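Local coordinates for protein glycosyl hydrolase (Rhizobium leguminosarum bv. trifolii, PDB 5NDX) that probably hydrolyses O-glycosidic bonds as a family 39 glycoside hydrolase, being the bacterial orthologue of human alpha-L-iduronidase, at residues V407-I412 against L428-L433; P190-L195 against D215-H220; Q40-I45 against L82-E87; A71-S76 against S101-D106. The protein carries 2 engineered substitutions. All coordinates share one frame; numbering follows the deposited sequence. Where two conformers were deposited one is given.

Contact 1 (V407-I412 against L428-L433); sequences VSISLI and LEVSGL. Unlike the reference sequence in segment 407-412: Val407 (reference Leu).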
loop_
_atom_site.group_PDB
_atom_site.type_symbol
_atom_site.label_atom_id
_atom_site.label_comp_id
_atom_site.label_asym_id
_atom_site.label_seq_id
_atom_site.Cartn_x
_atom_site.Cartn_y
_atom_site.Cartn_z
ATOM N N VAL A 407 -16.254 16.022 -1.267
ATOM C CA VAL A 407 -16.017 14.962 -0.312
ATOM C C VAL A 407 -15.496 13.701 -0.979
ATOM O O VAL A 407 -15.716 13.476 -2.162
ATOM C CB VAL A 407 -17.258 14.674 0.564
ATOM C CG1 VAL A 407 -17.679 15.949 1.283
ATOM C CG2 VAL A 407 -18.414 14.109 -0.244
ATOM N N SER A 408 -14.776 12.913 -0.185
ATOM C CA SER A 408 -14.399 11.574 -0.508
ATOM C C SER A 408 -14.801 10.733 0.674
ATOM O O SER A 408 -14.340 10.952 1.815
ATOM C CB SER A 408 -12.893 11.454 -0.737
ATOM O OG SER A 408 -12.542 10.101 -1.064
ATOM N N ILE A 409 -15.640 9.745 0.397
ATOM C CA ILE A 409 -16.199 8.875 1.425
ATOM C C ILE A 409 -15.930 7.405 1.091
ATOM O O ILE A 409 -16.287 6.950 -0.009
ATOM C CB ILE A 409 -17.699 9.072 1.503
ATOM C CG1 ILE A 409 -18.042 10.498 1.931
ATOM C CG2 ILE A 409 -18.343 8.063 2.485
ATOM C CD1 ILE A 409 -19.426 10.900 1.520
ATOM N N SER A 410 -15.294 6.682 2.010
ATOM C CA SER A 410 -15.174 5.240 1.908
ATOM C C SER A 410 -16.347 4.626 2.666
ATOM O O SER A 410 -16.529 4.883 3.861
ATOM C CB SER A 410 -13.865 4.745 2.479
ATOM O OG SER A 410 -12.766 5.210 1.735
ATOM N N LEU A 411 -17.173 3.843 1.981
ATOM C CA LEU A 411 -18.247 3.072 2.641
ATOM C C LEU A 411 -17.817 1.579 2.629
ATOM O O LEU A 411 -17.651 0.962 1.550
ATOM C CB LEU A 411 -19.537 3.280 1.907
ATOM C CG LEU A 411 -20.762 2.700 2.604
ATOM C CD1 LEU A 411 -21.030 3.396 3.940
ATOM C CD2 LEU A 411 -21.956 2.841 1.678
ATOM N N ILE A 412 -17.644 1.014 3.822
ATOM C CA ILE A 412 -17.010 -0.270 4.028
ATOM C C ILE A 412 -18.084 -1.261 4.538
ATOM O O ILE A 412 -18.764 -0.943 5.513
ATOM C CB ILE A 412 -15.944 -0.111 5.102
ATOM C CG1 ILE A 412 -14.915 0.952 4.712
ATOM C CG2 ILE A 412 -15.266 -1.436 5.421
ATOM C CD1 ILE A 412 -14.170 1.516 5.906
ATOM N N LEU A 428 -27.411 7.682 0.740
ATOM C CA LEU A 428 -26.326 8.552 1.146
ATOM C C LEU A 428 -26.681 9.965 0.722
ATOM O O LEU A 428 -26.939 10.207 -0.446
ATOM C CB LEU A 428 -25.027 8.133 0.477
ATOM C CG LEU A 428 -23.801 9.028 0.730
ATOM C CD1 LEU A 428 -23.415 8.946 2.190
ATOM C CD2 LEU A 428 -22.640 8.542 -0.123
ATOM N N GLU A 429 -26.661 10.872 1.677
ATOM C CA GLU A 429 -26.908 12.294 1.463
ATOM C C GLU A 429 -25.649 13.058 1.849
ATOM O O GLU A 429 -25.053 12.791 2.872
ATOM C CB GLU A 429 -28.103 12.745 2.317
ATOM C CG GLU A 429 -29.374 12.039 1.844
ATOM C CD GLU A 429 -30.651 12.339 2.619
ATOM O OE1 GLU A 429 -30.624 13.220 3.491
ATOM O OE2 GLU A 429 -31.699 11.702 2.334
ATOM N N VAL A 430 -25.231 13.984 1.018
ATOM C CA VAL A 430 -24.109 14.833 1.361
ATOM C C VAL A 430 -24.657 16.273 1.305
ATOM O O VAL A 430 -25.165 16.693 0.278
ATOM C CB VAL A 430 -22.932 14.701 0.400
ATOM C CG1 VAL A 430 -21.790 15.625 0.833
ATOM C CG2 VAL A 430 -22.426 13.273 0.336
ATOM N N SER A 431 -24.530 16.997 2.403
ATOM C CA SER A 431 -24.964 18.385 2.478
ATOM C C SER A 431 -23.793 19.294 2.807
ATOM O O SER A 431 -22.671 18.855 2.997
ATOM C CB SER A 431 -26.058 18.520 3.553
ATOM O OG SER A 431 -25.533 18.166 4.802
ATOM N N GLY A 432 -24.071 20.590 2.849
ATOM C CA GLY A 432 -23.067 21.596 3.223
ATOM C C GLY A 432 -22.060 21.826 2.131
ATOM O O GLY A 432 -20.969 22.248 2.412
ATOM N N LEU A 433 -22.389 21.507 0.877
ATOM C CA LEU A 433 -21.404 21.688 -0.205
ATOM C C LEU A 433 -21.534 23.148 -0.636
ATOM O O LEU A 433 -22.585 23.736 -0.442
ATOM C CB LEU A 433 -21.739 20.815 -1.419
ATOM C CG LEU A 433 -21.624 19.281 -1.238
ATOM C CD1 LEU A 433 -22.359 18.576 -2.366
ATOM C CD2 LEU A 433 -20.189 18.868 -1.143
#

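Contact 2 (P190-L195 against D215-H220); sequences PIFRAL and DYISIH. With 8U8 ((2~{R},3~{S},4~{S},5~{R},6~{S})-6-(4-methyl-2-oxidanylidene-chromen-7-yl)oxy-3,4,5-tris(oxidanyl)oxane-2-carboxylic acid), chain N.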
loop_
_atom_site.group_PDB
_atom_site.type_symbol
_atom_site.label_atom_id
_atom_site.label_comp_id
_atom_site.label_asym_id
_atom_site.label_seq_id
_atom_site.Cartn_x
_atom_site.Cartn_y
_atom_site.Cartn_z
ATOM N N PRO A 190 10.156 -10.322 25.250
ATOM C CA PRO A 190 11.327 -9.924 25.999
ATOM C C PRO A 190 12.156 -8.846 25.326
ATOM O O PRO A 190 12.519 -7.867 25.984
ATOM C CB PRO A 190 12.119 -11.234 26.111
ATOM C CG PRO A 190 11.059 -12.251 26.272
ATOM C CD PRO A 190 10.000 -11.798 25.276
ATOM N N ILE A 191 12.435 -9.025 24.030
ATOM C CA ILE A 191 13.105 -8.015 23.252
ATOM C C ILE A 191 12.384 -6.656 23.318
ATOM O O ILE A 191 13.016 -5.632 23.445
ATOM C CB ILE A 191 13.246 -8.438 21.775
ATOM C CG1 ILE A 191 14.334 -9.509 21.629
ATOM C CG2 ILE A 191 13.665 -7.242 20.910
ATOM C CD1 ILE A 191 15.766 -8.966 21.793
ATOM N N PHE A 192 11.062 -6.664 23.201
ATOM C CA PHE A 192 10.311 -5.425 23.205
ATOM C C PHE A 192 10.496 -4.742 24.548
ATOM O O PHE A 192 10.873 -3.602 24.592
ATOM C CB PHE A 192 8.836 -5.627 22.886
ATOM C CG PHE A 192 8.026 -4.372 23.028
ATOM C CD1 PHE A 192 7.453 -4.018 24.265
ATOM C CD2 PHE A 192 7.807 -3.543 21.936
ATOM C CE1 PHE A 192 6.718 -2.837 24.406
ATOM C CE2 PHE A 192 7.088 -2.362 22.074
ATOM C CZ PHE A 192 6.538 -2.002 23.302
ATOM N N ARG A 193 10.226 -5.462 25.624
ATOM C CA ARG A 193 10.346 -4.900 26.978
ATOM C C ARG A 193 11.736 -4.414 27.255
ATOM O O ARG A 193 11.911 -3.326 27.809
ATOM C CB ARG A 193 9.916 -5.910 28.033
ATOM C CG ARG A 193 8.416 -6.125 28.001
ATOM C CD ARG A 193 7.894 -6.953 29.176
ATOM N NE ARG A 193 7.795 -8.344 28.777
ATOM C CZ ARG A 193 8.572 -9.357 29.164
ATOM N NH1 ARG A 193 8.341 -10.571 28.668
ATOM N NH2 ARG A 193 9.563 -9.201 30.028
ATOM N N ALA A 194 12.718 -5.183 26.804
ATOM C CA ALA A 194 14.117 -4.793 26.975
ATOM C C ALA A 194 14.475 -3.507 26.250
ATOM O O ALA A 194 15.207 -2.672 26.792
ATOM C CB ALA A 194 15.033 -5.921 26.530
ATOM N N LEU A 195 13.967 -3.299 25.033
ATOM C CA LEU A 195 14.380 -2.104 24.284
ATOM C C LEU A 195 13.756 -0.863 24.908
ATOM O O LEU A 195 14.357 0.209 24.968
ATOM C CB LEU A 195 14.008 -2.228 22.816
ATOM C CG LEU A 195 14.676 -1.388 21.702
ATOM C CD1 LEU A 195 13.729 -0.406 21.033
ATOM C CD2 LEU A 195 15.977 -0.703 22.059
ATOM N N ASP A 215 12.492 7.586 18.162
ATOM C CA ASP A 215 11.547 8.533 17.595
ATOM C C ASP A 215 10.170 7.923 17.401
ATOM O O ASP A 215 9.228 8.651 17.243
ATOM C CB ASP A 215 12.082 9.043 16.283
ATOM C CG ASP A 215 13.403 9.812 16.461
ATOM O OD1 ASP A 215 13.408 10.736 17.270
ATOM O OD2 ASP A 215 14.423 9.475 15.838
ATOM N N TYR A 216 10.062 6.597 17.420
ATOM C CA TYR A 216 8.743 5.921 17.294
ATOM C C TYR A 216 8.877 4.498 17.795
ATOM O O TYR A 216 9.962 3.917 17.769
ATOM C CB TYR A 216 8.197 6.000 15.832
ATOM C CG TYR A 216 9.039 5.220 14.866
ATOM C CD1 TYR A 216 8.842 3.866 14.696
ATOM C CD2 TYR A 216 10.099 5.816 14.182
ATOM C CE1 TYR A 216 9.646 3.111 13.830
ATOM C CE2 TYR A 216 10.910 5.082 13.335
ATOM C CZ TYR A 216 10.667 3.718 13.146
ATOM O OH TYR A 216 11.463 2.931 12.323
ATOM N N ILE A 217 7.755 3.926 18.209
ATOM C CA ILE A 217 7.696 2.565 18.650
ATOM C C ILE A 217 6.961 1.711 17.617
ATOM O O ILE A 217 5.817 1.997 17.278
ATOM C CB ILE A 217 7.002 2.503 20.023
ATOM C CG1 ILE A 217 7.855 3.264 21.056
ATOM C CG2 ILE A 217 6.848 1.062 20.467
ATOM C CD1 ILE A 217 7.087 3.672 22.280
ATOM N N SER A 218 7.608 0.645 17.143
ATOM C CA SER A 218 7.013 -0.208 16.142
ATOM C C SER A 218 6.858 -1.643 16.611
ATOM O O SER A 218 7.776 -2.212 17.222
ATOM C CB SER A 218 7.800 -0.168 14.832
ATOM O OG SER A 218 9.099 -0.615 15.025
ATOM N N ILE A 219 5.703 -2.214 16.290
ATOM C CA ILE A 219 5.392 -3.619 16.492
ATOM C C ILE A 219 4.665 -4.179 15.269
ATOM O O ILE A 219 4.188 -3.383 14.451
ATOM C CB ILE A 219 4.476 -3.792 17.720
ATOM C CG1 ILE A 219 3.199 -2.985 17.594
ATOM C CG2 ILE A 219 5.208 -3.360 18.987
ATOM C CD1 ILE A 219 2.262 -3.197 18.770
ATOM N N HIS A 220 4.606 -5.514 15.125
ATOM C CA HIS A 220 3.673 -6.146 14.204
ATOM C C HIS A 220 2.527 -6.765 15.006
ATOM O O HIS A 220 2.755 -7.521 15.941
ATOM C CB HIS A 220 4.150 -7.381 13.404
ATOM C CG HIS A 220 5.569 -7.433 13.055
ATOM N ND1 HIS A 220 6.320 -6.314 12.807
ATOM C CD2 HIS A 220 6.371 -8.494 12.830
ATOM C CE1 HIS A 220 7.526 -6.669 12.428
ATOM N NE2 HIS A 220 7.600 -7.983 12.485
HETATM C C15 8U8 N . 7.762 4.867 10.759
HETATM C C13 8U8 N . 7.117 6.091 10.954
HETATM C C14 8U8 N . 7.287 6.784 12.146
HETATM C C16 8U8 N . 6.711 8.036 12.311
HETATM O O9 8U8 N . 6.825 8.609 13.387
HETATM O O8 8U8 N . 5.914 8.562 11.342
HETATM C C11 8U8 N . 5.779 7.927 10.160
HETATM C C10 8U8 N . 5.039 8.590 9.213
HETATM C C12 8U8 N . 6.361 6.686 9.939
HETATM C C7 8U8 N . 6.182 6.108 8.682
HETATM C C8 8U8 N . 5.425 6.773 7.723
HETATM C C9 8U8 N . 4.853 8.023 7.970
HETATM O O2 8U8 N . 4.130 8.642 6.982
HETATM C C5 8U8 N . 3.935 10.079 7.050
HETATM O O1 8U8 N . 2.747 10.166 7.856
HETATM C C1 8U8 N . 2.138 11.465 8.040
HETATM C C6 8U8 N . 3.083 12.439 8.828
HETATM O O7 8U8 N . 3.946 11.959 9.589
HETATM O O6 8U8 N . 2.954 13.651 8.594
HETATM C C2 8U8 N . 1.811 11.981 6.641
HETATM O O5 8U8 N . 1.154 13.286 6.674
HETATM C C3 8U8 N . 3.096 12.039 5.783
HETATM O O4 8U8 N . 2.728 12.434 4.488
HETATM C C4 8U8 N . 3.723 10.647 5.690
HETATM O O3 8U8 N . 4.971 10.676 4.995
#

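Contact 3 (Q40-I45 against L82-E87); sequences QMLAYI and LDVMIE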
loop_
_atom_site.group_PDB
_atom_site.type_symbol
_atom_site.label_atom_id
_atom_site.label_comp_id
_atom_site.label_asym_id
_atom_site.label_seq_id
_atom_site.Cartn_x
_atom_site.Cartn_y
_atom_site.Cartn_z
ATOM N N GLN A 40 8.263 -3.831 -12.721
ATOM C CA GLN A 40 6.936 -3.545 -13.267
ATOM C C GLN A 40 5.949 -3.226 -12.139
ATOM O O GLN A 40 5.204 -2.263 -12.249
ATOM C CB GLN A 40 6.409 -4.690 -14.105
ATOM C CG GLN A 40 5.277 -4.250 -14.986
ATOM C CD GLN A 40 4.675 -5.407 -15.793
ATOM O OE1 GLN A 40 5.328 -6.015 -16.699
ATOM N NE2 GLN A 40 3.453 -5.665 -15.534
ATOM N N MET A 41 6.000 -4.005 -11.064
ATOM C CA MET A 41 5.102 -3.793 -9.933
ATOM C C MET A 41 5.239 -2.397 -9.318
ATOM O O MET A 41 4.242 -1.808 -8.915
ATOM C CB MET A 41 5.328 -4.860 -8.885
ATOM C CG MET A 41 4.923 -6.239 -9.376
ATOM S SD MET A 41 5.702 -7.533 -8.413
ATOM C CE MET A 41 4.749 -8.949 -8.972
ATOM N N LEU A 42 6.474 -1.884 -9.237
ATOM C CA LEU A 42 6.710 -0.575 -8.642
ATOM C C LEU A 42 6.062 0.586 -9.396
ATOM O O LEU A 42 5.777 1.597 -8.795
ATOM C CB LEU A 42 8.198 -0.305 -8.444
ATOM C CG LEU A 42 8.902 -1.201 -7.458
ATOM C CD1 LEU A 42 10.384 -0.891 -7.419
ATOM C CD2 LEU A 42 8.322 -1.082 -6.086
ATOM N N ALA A 43 5.860 0.444 -10.696
ATOM C CA ALA A 43 5.103 1.416 -11.473
ATOM C C ALA A 43 3.668 1.482 -10.993
ATOM O O ALA A 43 3.124 2.575 -10.836
ATOM C CB ALA A 43 5.126 1.023 -12.943
ATOM N N TYR A 44 3.024 0.314 -10.780
ATOM C CA TYR A 44 1.647 0.362 -10.234
ATOM C C TYR A 44 1.628 0.874 -8.812
ATOM O O TYR A 44 0.765 1.676 -8.467
ATOM C CB TYR A 44 0.968 -0.981 -10.208
ATOM C CG TYR A 44 0.845 -1.698 -11.491
ATOM C CD1 TYR A 44 -0.254 -1.539 -12.347
ATOM C CD2 TYR A 44 1.840 -2.575 -11.859
ATOM C CE1 TYR A 44 -0.354 -2.303 -13.506
ATOM C CE2 TYR A 44 1.763 -3.272 -13.021
ATOM C CZ TYR A 44 0.682 -3.145 -13.840
ATOM O OH TYR A 44 0.767 -3.941 -14.970
ATOM N N ILE A 45 2.599 0.438 -7.994
ATOM C CA ILE A 45 2.651 0.805 -6.576
ATOM C C ILE A 45 2.916 2.311 -6.393
ATOM O O ILE A 45 2.297 2.949 -5.553
ATOM C CB ILE A 45 3.687 -0.017 -5.828
ATOM C CG1 ILE A 45 3.259 -1.480 -5.797
ATOM C CG2 ILE A 45 3.892 0.498 -4.410
ATOM C CD1 ILE A 45 4.413 -2.427 -5.474
ATOM N N LEU A 82 17.696 0.764 -4.213
ATOM C CA LEU A 82 17.194 2.072 -3.804
ATOM C C LEU A 82 16.838 2.934 -4.988
ATOM O O LEU A 82 15.821 3.646 -4.928
ATOM C CB LEU A 82 18.145 2.789 -2.869
ATOM C CG LEU A 82 18.415 2.010 -1.571
ATOM C CD1 LEU A 82 19.447 2.714 -0.717
ATOM C CD2 LEU A 82 17.126 1.797 -0.786
ATOM N N ASP A 83 17.626 2.884 -6.066
ATOM C CA ASP A 83 17.318 3.712 -7.226
ATOM C C ASP A 83 15.940 3.369 -7.810
ATOM O O ASP A 83 15.222 4.265 -8.218
ATOM C CB ASP A 83 18.340 3.547 -8.346
ATOM C CG ASP A 83 19.646 4.267 -8.096
ATOM O OD1 ASP A 83 19.816 5.062 -7.149
ATOM O OD2 ASP A 83 20.543 3.963 -8.873
ATOM N N VAL A 84 15.577 2.088 -7.885
ATOM C CA VAL A 84 14.240 1.754 -8.399
ATOM C C VAL A 84 13.116 2.279 -7.541
ATOM O O VAL A 84 12.081 2.614 -8.088
ATOM C CB VAL A 84 13.836 0.233 -8.611
ATOM C CG1 VAL A 84 14.137 -0.172 -9.983
ATOM C CG2 VAL A 84 14.285 -0.728 -7.562
ATOM N N MET A 85 13.286 2.273 -6.226
ATOM C CA MET A 85 12.285 2.884 -5.359
ATOM C C MET A 85 12.136 4.378 -5.646
ATOM O O MET A 85 11.041 4.825 -5.961
ATOM C CB MET A 85 12.623 2.710 -3.898
ATOM C CG MET A 85 12.704 1.275 -3.421
ATOM S SD MET A 85 12.731 1.395 -1.623
ATOM C CE MET A 85 13.364 -0.216 -1.352
ATOM N N ILE A 86 13.242 5.114 -5.589
ATOM C CA ILE A 86 13.260 6.581 -5.795
ATOM C C ILE A 86 12.670 6.983 -7.155
ATOM O O ILE A 86 11.854 7.870 -7.249
ATOM C CB ILE A 86 14.679 7.174 -5.607
ATOM C CG1 ILE A 86 15.050 7.379 -4.126
ATOM C CG2 ILE A 86 14.784 8.604 -6.178
ATOM C CD1 ILE A 86 14.548 6.399 -3.106
ATOM N N GLU A 87 13.046 6.266 -8.181
ATOM C CA GLU A 87 12.536 6.470 -9.519
ATOM C C GLU A 87 10.998 6.278 -9.625
ATOM O O GLU A 87 10.362 6.910 -10.444
ATOM C CB GLU A 87 13.276 5.473 -10.409
ATOM C CG GLU A 87 12.955 5.566 -11.882
ATOM C CD GLU A 87 13.378 4.327 -12.673
ATOM O OE1 GLU A 87 14.043 3.399 -12.129
ATOM O OE2 GLU A 87 13.018 4.294 -13.875
#

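Contact 4 (A71-S76 against S101-D106); sequences AGYDWS and SGLFTD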
loop_
_atom_site.group_PDB
_atom_site.type_symbol
_atom_site.label_atom_id
_atom_site.label_comp_id
_atom_site.label_asym_id
_atom_site.label_seq_id
_atom_site.Cartn_x
_atom_site.Cartn_y
_atom_site.Cartn_z
ATOM N N ALA A 71 38.164 -1.139 4.296
ATOM C CA ALA A 71 37.109 -0.499 5.117
ATOM C C ALA A 71 35.688 -0.913 4.671
ATOM O O ALA A 71 34.812 -1.240 5.503
ATOM C CB ALA A 71 37.246 1.027 5.045
ATOM N N GLY A 72 35.500 -0.934 3.350
ATOM C CA GLY A 72 34.197 -0.739 2.737
ATOM C C GLY A 72 33.586 -1.904 1.986
ATOM O O GLY A 72 33.977 -3.063 2.139
ATOM N N TYR A 73 32.613 -1.562 1.154
ATOM C CA TYR A 73 31.658 -2.523 0.644
ATOM C C TYR A 73 31.457 -2.314 -0.813
ATOM O O TYR A 73 31.750 -1.248 -1.328
ATOM C CB TYR A 73 30.340 -2.324 1.360
ATOM C CG TYR A 73 30.422 -2.545 2.837
ATOM C CD1 TYR A 73 30.324 -3.825 3.368
ATOM C CD2 TYR A 73 30.634 -1.478 3.701
ATOM C CE1 TYR A 73 30.387 -4.041 4.734
ATOM C CE2 TYR A 73 30.723 -1.678 5.057
ATOM C CZ TYR A 73 30.590 -2.962 5.574
ATOM O OH TYR A 73 30.656 -3.150 6.936
ATOM N N ASP A 74 30.995 -3.341 -1.494
ATOM C CA ASP A 74 30.461 -3.156 -2.833
ATOM C C ASP A 74 28.980 -2.739 -2.651
ATOM O O ASP A 74 28.180 -3.552 -2.235
ATOM C CB ASP A 74 30.565 -4.457 -3.638
ATOM C CG ASP A 74 30.072 -4.308 -5.079
ATOM O OD1 ASP A 74 29.488 -3.275 -5.465
ATOM O OD2 ASP A 74 30.281 -5.239 -5.874
ATOM N N TRP A 75 28.657 -1.490 -3.008
ATOM C CA TRP A 75 27.318 -0.913 -2.860
ATOM C C TRP A 75 26.430 -1.078 -4.104
ATOM O O TRP A 75 25.292 -0.575 -4.113
ATOM C CB TRP A 75 27.399 0.605 -2.551
ATOM C CG TRP A 75 28.086 0.900 -1.304
ATOM C CD1 TRP A 75 29.452 1.023 -1.143
ATOM C CD2 TRP A 75 27.514 1.098 -0.000
ATOM N NE1 TRP A 75 29.745 1.303 0.162
ATOM C CE2 TRP A 75 28.587 1.345 0.891
ATOM C CE3 TRP A 75 26.214 1.071 0.510
ATOM C CZ2 TRP A 75 28.393 1.572 2.261
ATOM C CZ3 TRP A 75 26.019 1.306 1.873
ATOM C CH2 TRP A 75 27.112 1.567 2.736
ATOM N N SER A 76 26.930 -1.703 -5.169
ATOM C CA SER A 76 26.272 -1.574 -6.460
ATOM C C SER A 76 24.862 -2.207 -6.507
ATOM O O SER A 76 24.019 -1.673 -7.201
ATOM C CB SER A 76 27.160 -2.115 -7.579
ATOM O OG SER A 76 27.391 -3.480 -7.359
ATOM N N SER A 101 28.276 -10.090 3.547
ATOM C CA SER A 101 29.257 -11.169 3.486
ATOM C C SER A 101 29.361 -11.946 4.804
ATOM O O SER A 101 30.445 -12.343 5.168
ATOM C CB SER A 101 30.635 -10.609 3.107
ATOM O OG SER A 101 30.607 -9.892 1.895
ATOM N N GLY A 102 28.264 -12.117 5.540
ATOM C CA GLY A 102 28.312 -12.758 6.864
ATOM C C GLY A 102 29.275 -12.164 7.902
ATOM O O GLY A 102 29.583 -12.796 8.880
ATOM N N LEU A 103 29.733 -10.942 7.717
ATOM C CA LEU A 103 30.768 -10.356 8.583
ATOM C C LEU A 103 30.399 -10.178 10.034
ATOM O O LEU A 103 31.291 -10.108 10.860
ATOM C CB LEU A 103 31.168 -8.967 8.101
ATOM C CG LEU A 103 32.360 -8.834 7.172
ATOM C CD1 LEU A 103 32.362 -9.896 6.085
ATOM C CD2 LEU A 103 32.330 -7.426 6.594
ATOM N N PHE A 104 29.123 -10.008 10.347
ATOM C CA PHE A 104 28.707 -9.729 11.717
ATOM C C PHE A 104 28.332 -11.049 12.392
ATOM O O PHE A 104 27.539 -11.802 11.866
ATOM C CB PHE A 104 27.599 -8.666 11.729
ATOM C CG PHE A 104 28.091 -7.310 11.280
ATOM C CD1 PHE A 104 28.175 -7.000 9.921
ATOM C CD2 PHE A 104 28.537 -6.390 12.194
ATOM C CE1 PHE A 104 28.685 -5.781 9.494
ATOM C CE2 PHE A 104 29.056 -5.165 11.778
ATOM C CZ PHE A 104 29.125 -4.855 10.431
ATOM N N THR A 105 28.996 -11.375 13.500
ATOM C CA THR A 105 28.763 -12.634 14.247
ATOM C C THR A 105 28.495 -12.481 15.753
ATOM O O THR A 105 28.095 -13.436 16.384
ATOM C CB THR A 105 29.985 -13.541 14.069
ATOM O OG1 THR A 105 31.160 -12.803 14.434
ATOM C CG2 THR A 105 30.107 -13.986 12.605
ATOM N N ASP A 106 28.616 -11.274 16.303
ATOM C CA ASP A 106 28.601 -11.070 17.749
ATOM C C ASP A 106 28.434 -9.596 18.100
ATOM O O ASP A 106 29.390 -8.819 18.023
ATOM C CB ASP A 106 29.898 -11.614 18.391
ATOM C CG ASP A 106 29.871 -11.595 19.930
ATOM O OD1 ASP A 106 28.787 -11.409 20.544
ATOM O OD2 ASP A 106 30.960 -11.795 20.521
#

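Contact 1 (V407-I412 against L428-L433)
Val407, where the reference sequence has leucine, meets Val430 tip to tip: its CG2 comes 3.9 Å from Val430 CG1, and the same methyl lies 4.1 Å from Val430 CG2. Ser408 turns to the other face of its strand, where its OG bonds to Gln521 and Thr374. Ile409 points inward again and also reaches Val430 end to end, with CD1 4.0 Å from Val430 CG2. That CD1 touches Leu428 CD2 as well, at 4.3 Å, so one terminal methyl meets two residues. Ser410, like Ser408, turns to the opposite, also buried face, and its OG bonds to the other end of the Gln521 amide. Val430 can serve both partners because its CG1 stands anti to the backbone N (chi1 -180°) and faces Val407, while CG2, on the other branch, faces Ile409. An alanine at Val430 would lack both methyls and would probably open a gap in front of Val407 CG2 and Ile409 CD1. The strand axes approach to 10.2 Å at 152°, too far apart for backbone pairing; Val407 and Ile409 instead bond through their backbones to Val524 and Val522 of strand 518-526. Apolar side chains meeting end to end between two such layers typify a beta-sandwich core.

Contact 2 (P190-L195 against D215-H220)
Ser218 OG, on the residue between the two isoleucines that meet Phe192, is held by Glu142 OE2 and, weakly, by Gly183 N, so this buried hydroxyl is tied to the adjacent strand 179-184 and to strand 140-142 beyond it. Its side chain points away from helix 190-200, whereas Ile217 and Ile219 point toward it. Phe192 CG is anti to its own backbone N (chi1 174°), which carries the ring out from the helix to the strand. There CE2 lies 3.7 Å from Ile219 CG2, which approaches obliquely, and 3.8 Å from Ile217 CG2, which sits at the ring edge near its plane. One ring corner thus rests against two methyl groups, and Val245 of helix 235-252 touches both Phe192 and Ile219. On the far side of the strand the Tyr216 ring takes the bound methylcoumarinyl glycoside over one face: ligand methyl C15 stands above the ring centre, and Tyr216 CG is 3.6 Å from ligand C14. Tyr216 OH bonds to Phe141 O, which fixes the ring's far end. A serine at Tyr216 would probably leave the coumarin without this aromatic face and Phe141 O without its hydroxyl partner. Helix-facing isoleucines alternating with pocket-facing polar and aromatic residues are characteristic of a strand in a TIM barrel, here closing the beta-alpha-beta unit of strand 179-184, helix 190-200 and strand 216-219.

Contact 3 (Q40-I45 against L82-E87)
Leu42 and Val84 cross at about a right angle, so that the end of the leucine meets the branch point of the valine instead of its tip. Leu42 CD1 lies 3.8 Å from Val84 CB and 3.9 Å from Val84 CG2, which places this methyl against the root of the side chain. The reach is explained by the torsions of Leu42: CG stands beside the backbone N (chi1 -65°) and CD1 continues in an extended line (chi2 176°). The same methyl comes within 4.5 Å of Met85 N, a looser approach to the helix backbone. Helices 36-45 and 76-87 flank strand 55-58 in chain order and belong to the outer helical layer of the TIM barrel. Leu56 of that strand lies against both Leu42 and Met85; the Met85 side chain points away from helix 36-45 and also touches Val58. Nearer the surface, Glu87 OE2 forms a salt bridge with Arg39 NH2, a second, charged link between the helices. Tyr44 and Gln40 face elsewhere, touching Met553 of strand 549-557. Gln40 NE2 meets the tyrosine in its ring plane, giving Tyr44 OH a weak hydrogen bond of 3.2 Å, bent to 128° at the hydrogen.

Contact 4 (A71-S76 against S101-D106)
Tyr73 and Phe104 cross at about a right angle, the hydroxyl of one reaching the ring edge of the other: Tyr73 OH is 4.2 Å from both CE1 and CZ of Phe104, near the plane of that ring. Leu103 CD2 approaches the tyrosine obliquely, 4.3 Å from Tyr73 CE1. These are van der Waals distances, and the contact is small. Behind it, Tyr73 CB lies over one face of the Trp75 indole, offset toward its rim. Phe104 is positioned by an edge-to-face meeting with Trp116 and by Asn99 OD1, which accepts from Phe104 N. Next to Tyr73, Asp74 OD1 takes two bonds from one residue on the same face of its carboxylate: Ser76 N at 3.0 Å and a nearly straight 164°, and Ser76 OG at 2.8 Å, an Asx turn capping helix 76-87. The contact therefore lies between the small hairpin of strands 66-67 and 73-74 and the loop leading to helix 110-131, whose Thr123 and Tyr127 touch Trp75.

How the contacts relate
Contact 1 belongs to the beta-sandwich, whereas contacts 2, 3 and 4 belong to the TIM barrel and its loops. All four are mainly buried, and the first three are purely apolar across their segments, but they join different elements: strand to strand, helix to strand and helix to helix. Contact 4, whose centre lies about 31 Å from that of the chain, is more peripheral and brings a tyrosine hydroxyl to an aromatic edge. Contacts 3 and 4 are linked in sequence, since helix 76-87 follows directly on strand 73-74, and their nearest atoms are about 7 Å apart. Contact 2 alone includes residues that touch bound glycoside, pairing an apolar outer face with a pocket-facing inner one.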